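Local atomic coordinates of xylan esterase 1 (Thermoanaerobacterium sp. 'JW/SL YS485', PDB entry 3FCY), a protein that probably hydrolyses ester bonds, most likely removing acetyl groups from xylan, as a carbohydrate esterase of family CE7 with the alpha/beta hydrolase fold. Residues M32-Q35 against K36-Y40; N174-F177 against R178-F181; G189-M192 against N193-E196; F271-L274 against G275-D278; R331-G334 against D335-Q339. One frame throughout, in Å; residues are numbered along the deposited sequence.

Contact 1. Residues M32-Q35 against K36-Y40; sequences MPLQ and KLREY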
loop_
_atom_site.group_PDB
_atom_site.type_symbol
_atom_site.label_atom_id
_atom_site.label_comp_id
_atom_site.label_asym_id
_atom_site.label_seq_id
_atom_site.Cartn_x
_atom_site.Cartn_y
_atom_site.Cartn_z
ATOM N N MET A 32 -20.300 -5.322 -13.926
ATOM C CA MET A 32 -21.404 -6.258 -14.122
ATOM C C MET A 32 -20.936 -7.656 -14.534
ATOM O O MET A 32 -19.847 -7.824 -15.081
ATOM C CB MET A 32 -22.372 -5.706 -15.173
ATOM C CG MET A 32 -21.727 -5.396 -16.518
ATOM S SD MET A 32 -22.914 -4.799 -17.744
ATOM C CE MET A 32 -23.021 -3.056 -17.310
ATOM N N PRO A 33 -21.761 -8.683 -14.267
ATOM C CA PRO A 33 -21.409 -10.061 -14.623
ATOM C C PRO A 33 -21.342 -10.257 -16.136
ATOM O O PRO A 33 -22.007 -9.548 -16.893
ATOM C CB PRO A 33 -22.524 -10.878 -13.975
ATOM C CG PRO A 33 -23.702 -9.945 -14.048
ATOM C CD PRO A 33 -23.088 -8.630 -13.624
ATOM N N LEU A 34 -20.536 -11.223 -16.566
ATOM C CA LEU A 34 -20.358 -11.517 -17.988
ATOM C C LEU A 34 -21.682 -11.597 -18.741
ATOM O O LEU A 34 -21.809 -11.074 -19.849
ATOM C CB LEU A 34 -19.590 -12.832 -18.159
ATOM C CG LEU A 34 -19.257 -13.245 -19.594
ATOM C CD1 LEU A 34 -18.421 -12.158 -20.265
ATOM C CD2 LEU A 34 -18.504 -14.564 -19.580
ATOM N N GLN A 35 -22.665 -12.256 -18.133
ATOM C CA GLN A 35 -23.983 -12.406 -18.739
ATOM C C GLN A 35 -24.518 -11.062 -19.221
ATOM O O GLN A 35 -25.095 -10.962 -20.305
ATOM C CB GLN A 35 -24.957 -13.026 -17.725
ATOM C CG GLN A 35 -24.967 -12.319 -16.368
ATOM C CD GLN A 35 -25.938 -12.940 -15.370
ATOM O OE1 GLN A 35 -25.858 -14.133 -15.062
ATOM N NE2 GLN A 35 -26.858 -12.127 -14.854
ATOM N N LYS A 36 -24.313 -10.022 -18.418
ATOM C CA LYS A 36 -24.791 -8.691 -18.770
ATOM C C LYS A 36 -23.810 -7.897 -19.637
ATOM O O LYS A 36 -24.219 -7.016 -20.393
ATOM C CB LYS A 36 -25.151 -7.928 -17.494
ATOM C CG LYS A 36 -26.337 -8.562 -16.776
ATOM C CD LYS A 36 -26.636 -7.922 -15.434
ATOM C CE LYS A 36 -27.801 -8.639 -14.756
ATOM N NZ LYS A 36 -28.037 -8.162 -13.363
ATOM N N LEU A 37 -22.521 -8.208 -19.532
ATOM C CA LEU A 37 -21.516 -7.526 -20.347
ATOM C C LEU A 37 -21.857 -7.784 -21.809
ATOM O O LEU A 37 -21.832 -6.877 -22.639
ATOM C CB LEU A 37 -20.117 -8.073 -20.053
ATOM C CG LEU A 37 -19.502 -7.767 -18.689
ATOM C CD1 LEU A 37 -18.220 -8.569 -18.515
ATOM C CD2 LEU A 37 -19.223 -6.275 -18.580
ATOM N N ARG A 38 -22.188 -9.039 -22.105
ATOM C CA ARG A 38 -22.543 -9.470 -23.455
ATOM C C ARG A 38 -23.608 -8.579 -24.099
ATOM O O ARG A 38 -23.629 -8.413 -25.316
ATOM C CB ARG A 38 -23.071 -10.907 -23.419
ATOM C CG ARG A 38 -22.145 -11.932 -22.775
ATOM C CD ARG A 38 -21.044 -12.366 -23.718
ATOM N NE ARG A 38 -20.304 -13.518 -23.203
ATOM C CZ ARG A 38 -19.226 -14.031 -23.788
ATOM N NH1 ARG A 38 -18.762 -13.494 -24.908
ATOM N NH2 ARG A 38 -18.609 -15.075 -23.251
ATOM N N GLU A 39 -24.487 -8.008 -23.279
ATOM C CA GLU A 39 -25.570 -7.164 -23.780
ATOM C C GLU A 39 -25.343 -5.656 -23.634
ATOM O O GLU A 39 -26.057 -4.856 -24.234
ATOM C CB GLU A 39 -26.867 -7.539 -23.064
ATOM C CG GLU A 39 -27.104 -9.033 -22.963
ATOM C CD GLU A 39 -28.131 -9.530 -23.952
ATOM O OE1 GLU A 39 -27.888 -9.442 -25.177
ATOM O OE2 GLU A 39 -29.191 -10.008 -23.494
ATOM N N TYR A 40 -24.357 -5.270 -22.833
ATOM C CA TYR A 40 -24.070 -3.857 -22.604
ATOM C C TYR A 40 -23.555 -3.144 -23.859
ATOM O O TYR A 40 -22.586 -3.584 -24.482
ATOM C CB TYR A 40 -23.054 -3.729 -21.471
ATOM C CG TYR A 40 -22.650 -2.309 -21.165
ATOM C CD1 TYR A 40 -23.569 -1.393 -20.651
ATOM C CD2 TYR A 40 -21.342 -1.882 -21.385
ATOM C CE1 TYR A 40 -23.190 -0.083 -20.361
ATOM C CE2 TYR A 40 -20.955 -0.578 -21.102
ATOM C CZ TYR A 40 -21.879 0.313 -20.590
ATOM O OH TYR A 40 -21.487 1.595 -20.306
#
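Met32 meets Tyr40 through its terminal methyl: CE sits over one face of the ring, 4.2 Å from the ring centroid of Tyr40 and 28° off the normal, a CH-pi contact. The sulfur one bond back lies farther out, 5.0 Å from the same centroid and oblique to the ring, which makes the pair a Met-aromatic contact. A turn about the CG-SD bond (chi3 83°) brings the methyl over the tyrosine, and the two side chains cross at about a right angle. Lower down the chain, Met32 CG presses on Leu37 CD2 at 3.4 Å, tighter than usual for two carbons.

On another side of the turn, Leu34 underlies the guanidinium of Arg38, with Leu34 CD1 over one face and 3.7 Å from Arg38 NE. The arginine chain folds back at chi2 (-79°) to reach it. In the aliphatic part of Lys36, Lys36 CD comes 3.8 Å from Pro33 CG.

Behind these side chains is one short turn of helix. Pro33 is its N-cap residue, and its carbonyl O accepts from two backbone donors, Lys36 N and Leu37 N; Arg38 N then bonds to Leu34 O at 3.1 Å, nearly straight. Farther out, Tyr40 OH is hydrogen-bonded to Asp236 and Thr43, Arg239 makes a cation-pi contact with the ring, and Leu34 and Leu37 rest on Phe307 of helix 303-310. The arrangement is that of a short helix near the N-terminus, with proline at its N-cap position, packed by its apolar side against the surface of an alpha/beta hydrolase domain.

Contact 2. Residues N174-F177 against R178-F181; sequences NMLF and RHIF
Ile180 reaches back along the helix to Leu176 and Phe177. Its CB lies 3.7 Å from Leu176 O, and CG1, anti to the carbonyl carbon (chi1 -64°), comes closer to that oxygen. The other branch, CG2, approaches Phe177 CD1. At the tip, Ile180 CD1 settles between two neighbours, 3.9 Å from Leu176 CG and 3.6 Å from Phe177 CD1.

Phe177 CD1 also touches Phe181 CE1 at 3.8 Å, the two rings being inclined to each other by 51°. The Phe181 ring in turn has Phe177 O over one face. Two residues earlier, the carbonyl O of Met175, the N-cap residue, lies 3.7 Å above the centre of the His179 ring and also accepts from Arg178 N. Regular helical bonds follow, Ile180 N to Leu176 O and Phe181 N to Phe177 O.

The guanidinium of Arg178 leads away to a salt bridge with Glu60, while Ile180 and Phe181 pack on Leu213 of helix 209-220, which follows the predicted nucleophile Ser208. Phe177 comes within about 4 Å, side chain to side chain, of Tyr117, a predicted substrate-binding residue. This is the buried first turn of a long alpha/beta hydrolase helix, beside the probable active-site pocket.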
loop_
_atom_site.group_PDB
_atom_site.type_symbol
_atom_site.label_atom_id
_atom_site.label_comp_id
_atom_site.label_asym_id
_atom_site.label_seq_id
_atom_site.Cartn_x
_atom_site.Cartn_y
_atom_site.Cartn_z
ATOM N N ASN A 174 -10.275 20.704 -32.227
ATOM C CA ASN A 174 -8.887 20.863 -31.786
ATOM C C ASN A 174 -8.489 19.852 -30.711
ATOM O O ASN A 174 -7.423 19.967 -30.095
ATOM C CB ASN A 174 -8.647 22.284 -31.264
ATOM C CG ASN A 174 -8.912 23.346 -32.318
ATOM O OD1 ASN A 174 -8.502 23.209 -33.474
ATOM N ND2 ASN A 174 -9.590 24.420 -31.921
ATOM N N MET A 175 -9.346 18.862 -30.482
ATOM C CA MET A 175 -9.056 17.837 -29.486
ATOM C C MET A 175 -7.908 16.980 -30.010
ATOM O O MET A 175 -7.962 16.477 -31.130
ATOM C CB MET A 175 -10.311 17.010 -29.223
ATOM C CG MET A 175 -11.384 17.821 -28.504
ATOM S SD MET A 175 -12.966 16.995 -28.368
ATOM C CE MET A 175 -12.641 15.851 -27.031
ATOM N N LEU A 176 -6.864 16.828 -29.201
ATOM C CA LEU A 176 -5.683 16.079 -29.613
ATOM C C LEU A 176 -5.908 14.643 -30.086
ATOM O O LEU A 176 -5.293 14.225 -31.061
ATOM C CB LEU A 176 -4.626 16.091 -28.502
ATOM C CG LEU A 176 -3.308 15.393 -28.846
ATOM C CD1 LEU A 176 -2.706 16.008 -30.106
ATOM C CD2 LEU A 176 -2.332 15.508 -27.676
ATOM N N PHE A 177 -6.760 13.873 -29.416
ATOM C CA PHE A 177 -6.967 12.496 -29.876
ATOM C C PHE A 177 -7.710 12.458 -31.205
ATOM O O PHE A 177 -7.771 11.424 -31.868
ATOM C CB PHE A 177 -7.693 11.648 -28.828
ATOM C CG PHE A 177 -6.761 10.840 -27.964
ATOM C CD1 PHE A 177 -5.939 9.863 -28.529
ATOM C CD2 PHE A 177 -6.680 11.070 -26.594
ATOM C CE1 PHE A 177 -5.045 9.129 -27.741
ATOM C CE2 PHE A 177 -5.792 10.344 -25.799
ATOM C CZ PHE A 177 -4.972 9.373 -26.372
ATOM N N ARG A 178 -8.270 13.597 -31.591
ATOM C CA ARG A 178 -8.965 13.699 -32.863
ATOM C C ARG A 178 -7.866 13.654 -33.931
ATOM O O ARG A 178 -7.974 12.935 -34.931
ATOM C CB ARG A 178 -9.747 15.016 -32.910
ATOM C CG ARG A 178 -10.539 15.284 -34.183
ATOM C CD ARG A 178 -9.746 16.153 -35.129
ATOM N NE ARG A 178 -10.602 16.919 -36.032
ATOM C CZ ARG A 178 -10.134 17.727 -36.977
ATOM N NH1 ARG A 178 -8.823 17.870 -37.135
ATOM N NH2 ARG A 178 -10.970 18.386 -37.766
ATOM N N HIS A 179 -6.787 14.399 -33.692
ATOM C CA HIS A 179 -5.667 14.434 -34.626
ATOM C C HIS A 179 -4.945 13.086 -34.625
ATOM O O HIS A 179 -4.573 12.571 -35.680
ATOM C CB HIS A 179 -4.675 15.537 -34.246
ATOM C CG HIS A 179 -5.318 16.864 -33.988
ATOM N ND1 HIS A 179 -6.400 17.320 -34.708
ATOM C CD2 HIS A 179 -5.015 17.843 -33.101
ATOM C CE1 HIS A 179 -6.739 18.522 -34.276
ATOM N NE2 HIS A 179 -5.915 18.863 -33.300
ATOM N N ILE A 180 -4.746 12.528 -33.435
ATOM C CA ILE A 180 -4.082 11.238 -33.297
ATOM C C ILE A 180 -4.855 10.167 -34.064
ATOM O O ILE A 180 -4.261 9.367 -34.784
ATOM C CB ILE A 180 -3.955 10.828 -31.811
ATOM C CG1 ILE A 180 -3.042 11.823 -31.080
ATOM C CG2 ILE A 180 -3.378 9.411 -31.706
ATOM C CD1 ILE A 180 -2.966 11.620 -29.574
ATOM N N PHE A 181 -6.178 10.149 -33.914
ATOM C CA PHE A 181 -6.993 9.176 -34.635
ATOM C C PHE A 181 -6.760 9.384 -36.130
ATOM O O PHE A 181 -6.565 8.423 -36.878
ATOM C CB PHE A 181 -8.481 9.362 -34.318
ATOM C CG PHE A 181 -8.905 8.834 -32.964
ATOM C CD1 PHE A 181 -7.968 8.415 -32.024
ATOM C CD2 PHE A 181 -10.257 8.792 -32.624
ATOM C CE1 PHE A 181 -8.371 7.962 -30.764
ATOM C CE2 PHE A 181 -10.670 8.343 -31.369
ATOM C CZ PHE A 181 -9.725 7.929 -30.436
#

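Contact 3. Residues G189-M192 against N193-E196; sequences GIVM and NMPE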
loop_
_atom_site.group_PDB
_atom_site.type_symbol
_atom_site.label_atom_id
_atom_site.label_comp_id
_atom_site.label_asym_id
_atom_site.label_seq_id
_atom_site.Cartn_x
_atom_site.Cartn_y
_atom_site.Cartn_z
ATOM N N GLY A 189 -3.502 4.656 -44.925
ATOM C CA GLY A 189 -3.556 4.946 -46.348
ATOM C C GLY A 189 -2.167 4.968 -46.953
ATOM O O GLY A 189 -1.959 4.508 -48.078
ATOM N N ILE A 190 -1.210 5.505 -46.202
ATOM C CA ILE A 190 0.167 5.570 -46.671
ATOM C C ILE A 190 0.704 4.151 -46.816
ATOM O O ILE A 190 1.371 3.823 -47.795
ATOM C CB ILE A 190 1.055 6.363 -45.677
ATOM C CG1 ILE A 190 0.699 7.853 -45.737
ATOM C CG2 ILE A 190 2.529 6.146 -45.990
ATOM C CD1 ILE A 190 1.445 8.714 -44.719
ATOM N N VAL A 191 0.408 3.307 -45.833
ATOM C CA VAL A 191 0.860 1.923 -45.860
ATOM C C VAL A 191 0.253 1.198 -47.056
ATOM O O VAL A 191 0.937 0.445 -47.743
ATOM C CB VAL A 191 0.464 1.189 -44.561
ATOM C CG1 VAL A 191 0.677 -0.310 -44.718
ATOM C CG2 VAL A 191 1.290 1.728 -43.393
ATOM N N MET A 192 -1.033 1.440 -47.300
ATOM C CA MET A 192 -1.732 0.811 -48.415
ATOM C C MET A 192 -1.174 1.258 -49.775
ATOM O O MET A 192 -1.410 0.601 -50.793
ATOM C CB MET A 192 -3.238 1.110 -48.327
ATOM C CG MET A 192 -3.929 0.447 -47.136
ATOM S SD MET A 192 -5.669 0.928 -46.907
ATOM C CE MET A 192 -6.188 -0.212 -45.622
ATOM N N ASN A 193 -0.434 2.364 -49.790
ATOM C CA ASN A 193 0.158 2.862 -51.032
ATOM C C ASN A 193 1.606 2.420 -51.210
ATOM O O ASN A 193 2.236 2.761 -52.209
ATOM C CB ASN A 193 0.101 4.395 -51.109
ATOM C CG ASN A 193 -1.233 4.906 -51.619
ATOM O OD1 ASN A 193 -1.826 4.322 -52.527
ATOM N ND2 ASN A 193 -1.705 6.012 -51.051
ATOM N N MET A 194 2.141 1.676 -50.247
ATOM C CA MET A 194 3.519 1.212 -50.361
ATOM C C MET A 194 3.570 0.190 -51.497
ATOM O O MET A 194 2.649 -0.608 -51.670
ATOM C CB MET A 194 3.991 0.574 -49.050
ATOM C CG MET A 194 3.973 1.517 -47.850
ATOM S SD MET A 194 4.490 0.720 -46.300
ATOM C CE MET A 194 5.147 2.134 -45.382
ATOM N N PRO A 195 4.648 0.207 -52.287
ATOM C CA PRO A 195 4.786 -0.728 -53.406
ATOM C C PRO A 195 4.732 -2.222 -53.064
ATOM O O PRO A 195 4.188 -3.005 -53.842
ATOM C CB PRO A 195 6.116 -0.313 -54.039
ATOM C CG PRO A 195 6.883 0.254 -52.877
ATOM C CD PRO A 195 5.835 1.071 -52.174
ATOM N N GLU A 196 5.278 -2.617 -51.913
ATOM C CA GLU A 196 5.285 -4.030 -51.517
ATOM C C GLU A 196 4.032 -4.451 -50.749
ATOM O O GLU A 196 3.883 -5.618 -50.378
ATOM C CB GLU A 196 6.520 -4.350 -50.659
ATOM C CG GLU A 196 6.377 -4.023 -49.162
ATOM C CD GLU A 196 6.548 -2.547 -48.838
ATOM O OE1 GLU A 196 6.589 -1.727 -49.781
ATOM O OE2 GLU A 196 6.630 -2.205 -47.634
HETATM O O HOH W 1 0.363 -0.539 -52.468
#
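The backbone N of Asn193 is shared between two carbonyls of the last helical turn: it donates to Ile190 O at 3.1 Å, and weakly to Gly189 O. Neither bond is straight. The N-H...O angle is 140° for the first, and that donor stands well above the plane of the Ile190 carbonyl. Next along, Met194 N makes a straighter bond to Val191 O, 3.0 Å long with an angle of 161°, again from above the carbonyl plane. The bonds from Asn193 N to Ile190 O and from Met194 N to Val191 O each span three residues.

Met194 follows its own N-H back over the turn. With CG beside the backbone N (chi1 -61°), the side chain extends along the Val191 carbonyl: CG is 3.2 Å from Val191 O, and SD reaches Val191 CG1 at 4.3 Å. The Asn193 side chain takes the other direction, its CG lying 3.6 Å from Gly189 O. A water lies 2.7 Å from Met192 O; its very short approach to Met194 O is doubtful.

Outside the turn, Val191 packs on Ala110 and Ile112 of strand 108-114, and Met194 on Leu85 of strand 80-88 and Tyr99 of strand 94-102. Glu196, past the turn, hydrogen-bonds through OE2 to Tyr99 and Thr136. The chemistry implies a turn in which the carbonyls of Ile190 and Val191, and weakly that of Gly189, accept from Asn193 N and Met194 N, while apolar side chains lie against the sheet.

Contact 4. Residues F271-L274 against G275-D278; sequences FTKL and GYID
Tyr276 brings CD2 of its ring to 3.1 Å from Lys273 O, an oblique approach, and its CB is close to the same oxygen. That oxygen also accepts from Tyr276 N, at 3.1 Å and 160°, so backbone and side chain of the tyrosine both gather at one carbonyl. The aliphatic part of Lys273 runs near the ring, its CG 4.3 Å from Tyr276 CD2.

Around this pair the chain turns with three-residue spacing. Gly275 N bonds to Thr272 O at 2.9 Å and Ile277 N to Leu274 O at 3.1 Å, each donor above its carbonyl plane. Ile277 has CG1 between the backbone N and the carbonyl carbon (chi1 58°), which brings it to 3.4 Å from Leu274 O; its CD1 only grazes Leu274 CD2.

The polar tips are held from outside: Tyr276 OH by Asp49, and Lys273 NZ by the carbonyls of Leu168 and Asp170. The Tyr276 ring also stacks with Tyr53. Asp278 OD1 accepts from Asp236 N and its OD2 forms a salt bridge with Lys280; its side chain also caps a backbone N at the start of helix 279-282. This is a tight connection between helix 267-274 and helix 279-282, with an aspartate at the N-cap of the second, buried in the esterase domain.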
loop_
_atom_site.group_PDB
_atom_site.type_symbol
_atom_site.label_atom_id
_atom_site.label_comp_id
_atom_site.label_asym_id
_atom_site.label_seq_id
_atom_site.Cartn_x
_atom_site.Cartn_y
_atom_site.Cartn_z
ATOM N N PHE A 271 -19.032 14.958 -21.102
ATOM C CA PHE A 271 -19.029 13.599 -21.622
ATOM C C PHE A 271 -19.522 13.503 -23.061
ATOM O O PHE A 271 -19.103 12.616 -23.797
ATOM C CB PHE A 271 -19.833 12.675 -20.707
ATOM C CG PHE A 271 -19.106 12.306 -19.446
ATOM C CD1 PHE A 271 -19.523 12.796 -18.210
ATOM C CD2 PHE A 271 -17.980 11.491 -19.497
ATOM C CE1 PHE A 271 -18.824 12.479 -17.045
ATOM C CE2 PHE A 271 -17.273 11.169 -18.337
ATOM C CZ PHE A 271 -17.696 11.664 -17.109
ATOM N N THR A 272 -20.401 14.415 -23.468
ATOM C CA THR A 272 -20.896 14.404 -24.841
ATOM C C THR A 272 -19.742 14.787 -25.757
ATOM O O THR A 272 -19.547 14.188 -26.814
ATOM C CB THR A 272 -22.055 15.411 -25.043
ATOM O OG1 THR A 272 -23.185 15.001 -24.261
ATOM C CG2 THR A 272 -22.458 15.480 -26.510
ATOM N N LYS A 273 -18.975 15.790 -25.345
ATOM C CA LYS A 273 -17.834 16.235 -26.131
ATOM C C LYS A 273 -16.795 15.116 -26.214
ATOM O O LYS A 273 -16.179 14.903 -27.264
ATOM C CB LYS A 273 -17.225 17.487 -25.509
ATOM C CG LYS A 273 -16.253 18.205 -26.419
ATOM C CD LYS A 273 -15.965 19.598 -25.891
ATOM C CE LYS A 273 -15.031 20.364 -26.812
ATOM N NZ LYS A 273 -14.806 21.742 -26.295
ATOM N N LEU A 274 -16.605 14.398 -25.109
ATOM C CA LEU A 274 -15.659 13.281 -25.093
ATOM C C LEU A 274 -16.191 12.186 -26.020
ATOM O O LEU A 274 -15.459 11.284 -26.432
ATOM C CB LEU A 274 -15.496 12.729 -23.672
ATOM C CG LEU A 274 -14.721 13.600 -22.673
ATOM C CD1 LEU A 274 -14.766 12.964 -21.292
ATOM C CD2 LEU A 274 -13.282 13.767 -23.138
ATOM N N GLY A 275 -17.477 12.276 -26.341
ATOM C CA GLY A 275 -18.094 11.303 -27.225
ATOM C C GLY A 275 -17.461 11.304 -28.604
ATOM O O GLY A 275 -17.498 10.298 -29.313
ATOM N N TYR A 276 -16.874 12.432 -28.991
ATOM C CA TYR A 276 -16.225 12.541 -30.293
ATOM C C TYR A 276 -15.029 11.609 -30.418
ATOM O O TYR A 276 -14.688 11.171 -31.521
ATOM C CB TYR A 276 -15.749 13.973 -30.545
ATOM C CG TYR A 276 -16.850 14.955 -30.853
ATOM C CD1 TYR A 276 -17.662 14.795 -31.980
ATOM C CD2 TYR A 276 -17.068 16.058 -30.035
ATOM C CE1 TYR A 276 -18.663 15.722 -32.284
ATOM C CE2 TYR A 276 -18.064 16.985 -30.326
ATOM C CZ TYR A 276 -18.856 16.812 -31.451
ATOM O OH TYR A 276 -19.838 17.735 -31.731
ATOM N N ILE A 277 -14.385 11.315 -29.291
ATOM C CA ILE A 277 -13.218 10.445 -29.309
ATOM C C ILE A 277 -13.433 9.158 -28.524
ATOM O O ILE A 277 -12.487 8.569 -27.996
ATOM C CB ILE A 277 -11.964 11.182 -28.773
ATOM C CG1 ILE A 277 -12.207 11.683 -27.345
ATOM C CG2 ILE A 277 -11.629 12.354 -29.694
ATOM C CD1 ILE A 277 -10.989 12.334 -26.713
ATOM N N ASP A 278 -14.692 8.735 -28.454
ATOM C CA ASP A 278 -15.078 7.507 -27.769
ATOM C C ASP A 278 -15.113 6.441 -28.862
ATOM O O ASP A 278 -16.028 6.440 -29.694
ATOM C CB ASP A 278 -16.476 7.674 -27.159
ATOM C CG ASP A 278 -16.930 6.453 -26.380
ATOM O OD1 ASP A 278 -16.361 5.364 -26.589
ATOM O OD2 ASP A 278 -17.870 6.581 -25.565
#

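Contact 5. Residues R331-G334 against D335-Q339; sequences RGFG and DLAMQ
The Phe333 ring is met obliquely by two side chains of the next helical turn: Ala337 CB is 4.0 Å from CE2 of Phe333, and Leu336 CD1 is 4.4 Å from its CD1. With CG anti to the backbone N (chi1 -171°), the ring is directed from the helix onto the sheet, where Tyr322, Val228 and Leu291 are among its neighbours.

The carboxylate of Asp335, the other flat group, is occupied by a second subunit: OD1 accepts from Trp124 N and OD2 from Asn125 N of that copy. Its CB stays near home, 3.4 Å from Gly332 O.

Gly332 is the N-cap and has a positive phi (92°), a conformation glycine adopts readily. Its O accepts from Leu336 N at 3.2 Å and, weakly, from Asp335 N, which also donates to Asp123 of the second subunit. The bonds onward are regular: Ala337 N to Phe333 O, 2.7 Å, and Met338 N to Gly334 O, 3.0 Å. The chemistry implies a two-sided helix start: apolar groups seat it on its own sheet, while the Asp335 carboxylate, probably charged, accepts backbone N-H groups across the subunit interface.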
loop_
_atom_site.group_PDB
_atom_site.type_symbol
_atom_site.label_atom_id
_atom_site.label_comp_id
_atom_site.label_asym_id
_atom_site.label_seq_id
_atom_site.Cartn_x
_atom_site.Cartn_y
_atom_site.Cartn_z
ATOM N N ARG A 331 -2.013 -14.804 -21.641
ATOM C CA ARG A 331 -1.353 -15.992 -22.169
ATOM C C ARG A 331 -2.133 -16.695 -23.267
ATOM O O ARG A 331 -3.316 -17.012 -23.114
ATOM C CB ARG A 331 -1.027 -16.981 -21.040
ATOM C CG ARG A 331 0.110 -16.529 -20.120
ATOM C CD ARG A 331 0.427 -17.594 -19.072
ATOM N NE ARG A 331 1.322 -17.108 -18.020
ATOM C CZ ARG A 331 2.622 -16.877 -18.177
ATOM N NH1 ARG A 331 3.202 -17.085 -19.352
ATOM N NH2 ARG A 331 3.347 -16.447 -17.151
ATOM N N GLY A 332 -1.450 -16.922 -24.384
ATOM C CA GLY A 332 -2.069 -17.584 -25.512
ATOM C C GLY A 332 -2.699 -16.652 -26.531
ATOM O O GLY A 332 -2.748 -16.986 -27.717
ATOM N N PHE A 333 -3.170 -15.483 -26.099
ATOM C CA PHE A 333 -3.809 -14.567 -27.041
ATOM C C PHE A 333 -2.888 -14.108 -28.160
ATOM O O PHE A 333 -3.326 -13.946 -29.300
ATOM C CB PHE A 333 -4.366 -13.327 -26.346
ATOM C CG PHE A 333 -5.205 -12.476 -27.257
ATOM C CD1 PHE A 333 -6.507 -12.853 -27.572
ATOM C CD2 PHE A 333 -4.667 -11.346 -27.865
ATOM C CE1 PHE A 333 -7.264 -12.120 -28.485
ATOM C CE2 PHE A 333 -5.415 -10.603 -28.780
ATOM C CZ PHE A 333 -6.717 -10.992 -29.091
ATOM N N GLY A 334 -1.619 -13.874 -27.832
ATOM C CA GLY A 334 -0.672 -13.446 -28.844
ATOM C C GLY A 334 -0.684 -14.412 -30.015
ATOM O O GLY A 334 -0.601 -14.002 -31.175
ATOM N N ASP A 335 -0.788 -15.703 -29.711
ATOM C CA ASP A 335 -0.821 -16.732 -30.745
ATOM C C ASP A 335 -2.135 -16.701 -31.519
ATOM O O ASP A 335 -2.142 -16.898 -32.732
ATOM C CB ASP A 335 -0.586 -18.114 -30.129
ATOM C CG ASP A 335 0.872 -18.334 -29.747
ATOM O OD1 ASP A 335 1.186 -19.374 -29.130
ATOM O OD2 ASP A 335 1.710 -17.462 -30.069
ATOM N N LEU A 336 -3.244 -16.448 -30.829
ATOM C CA LEU A 336 -4.538 -16.369 -31.505
ATOM C C LEU A 336 -4.519 -15.154 -32.437
ATOM O O LEU A 336 -5.038 -15.202 -33.558
ATOM C CB LEU A 336 -5.679 -16.227 -30.488
ATOM C CG LEU A 336 -5.966 -17.430 -29.578
ATOM C CD1 LEU A 336 -7.065 -17.076 -28.584
ATOM C CD2 LEU A 336 -6.381 -18.635 -30.433
ATOM N N ALA A 337 -3.907 -14.069 -31.967
ATOM C CA ALA A 337 -3.812 -12.842 -32.752
ATOM C C ALA A 337 -3.003 -13.058 -34.027
ATOM O O ALA A 337 -3.408 -12.613 -35.095
ATOM C CB ALA A 337 -3.180 -11.717 -31.913
ATOM N N MET A 338 -1.860 -13.734 -33.927
ATOM C CA MET A 338 -1.054 -13.968 -35.122
ATOM C C MET A 338 -1.764 -14.870 -36.130
ATOM O O MET A 338 -1.749 -14.596 -37.326
ATOM C CB MET A 338 0.304 -14.585 -34.785
ATOM C CG MET A 338 1.083 -14.940 -36.057
ATOM S SD MET A 338 2.801 -15.364 -35.804
ATOM C CE MET A 338 3.554 -13.722 -35.818
ATOM N N GLN A 339 -2.368 -15.952 -35.651
ATOM C CA GLN A 339 -3.085 -16.852 -36.545
ATOM C C GLN A 339 -4.200 -16.057 -37.221
ATOM O O GLN A 339 -4.497 -16.265 -38.394
ATOM C CB GLN A 339 -3.673 -18.029 -35.766
ATOM C CG GLN A 339 -2.642 -19.042 -35.270
ATOM C CD GLN A 339 -1.874 -19.706 -36.408
ATOM O OE1 GLN A 339 -2.442 -20.016 -37.454
ATOM N NE2 GLN A 339 -0.579 -19.938 -36.198
#

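Contacts 2 and 4 form the one touching pair: Met175 CE lies 3.7 Å from Lys273 O, and Phe177 CB is 4.0 Å from Ile277 CD1, so the junction after helix 267-274 covers the start of helix 176-192. Contact 3 ends that same helix, its centre about 23 Å from that of contact 2. As for the predicted catalytic residues, Phe177 of contact 2 is about 10 Å from the nucleophile Ser208, and Leu37 of contact 1 about 10 Å from Asp298, side chain to side chain. Contact 5, its centre about 30 Å from that of contact 2, has its Met338 side chain about 12 Å from the calcium ion, which Glu343 and Tyr345 bind.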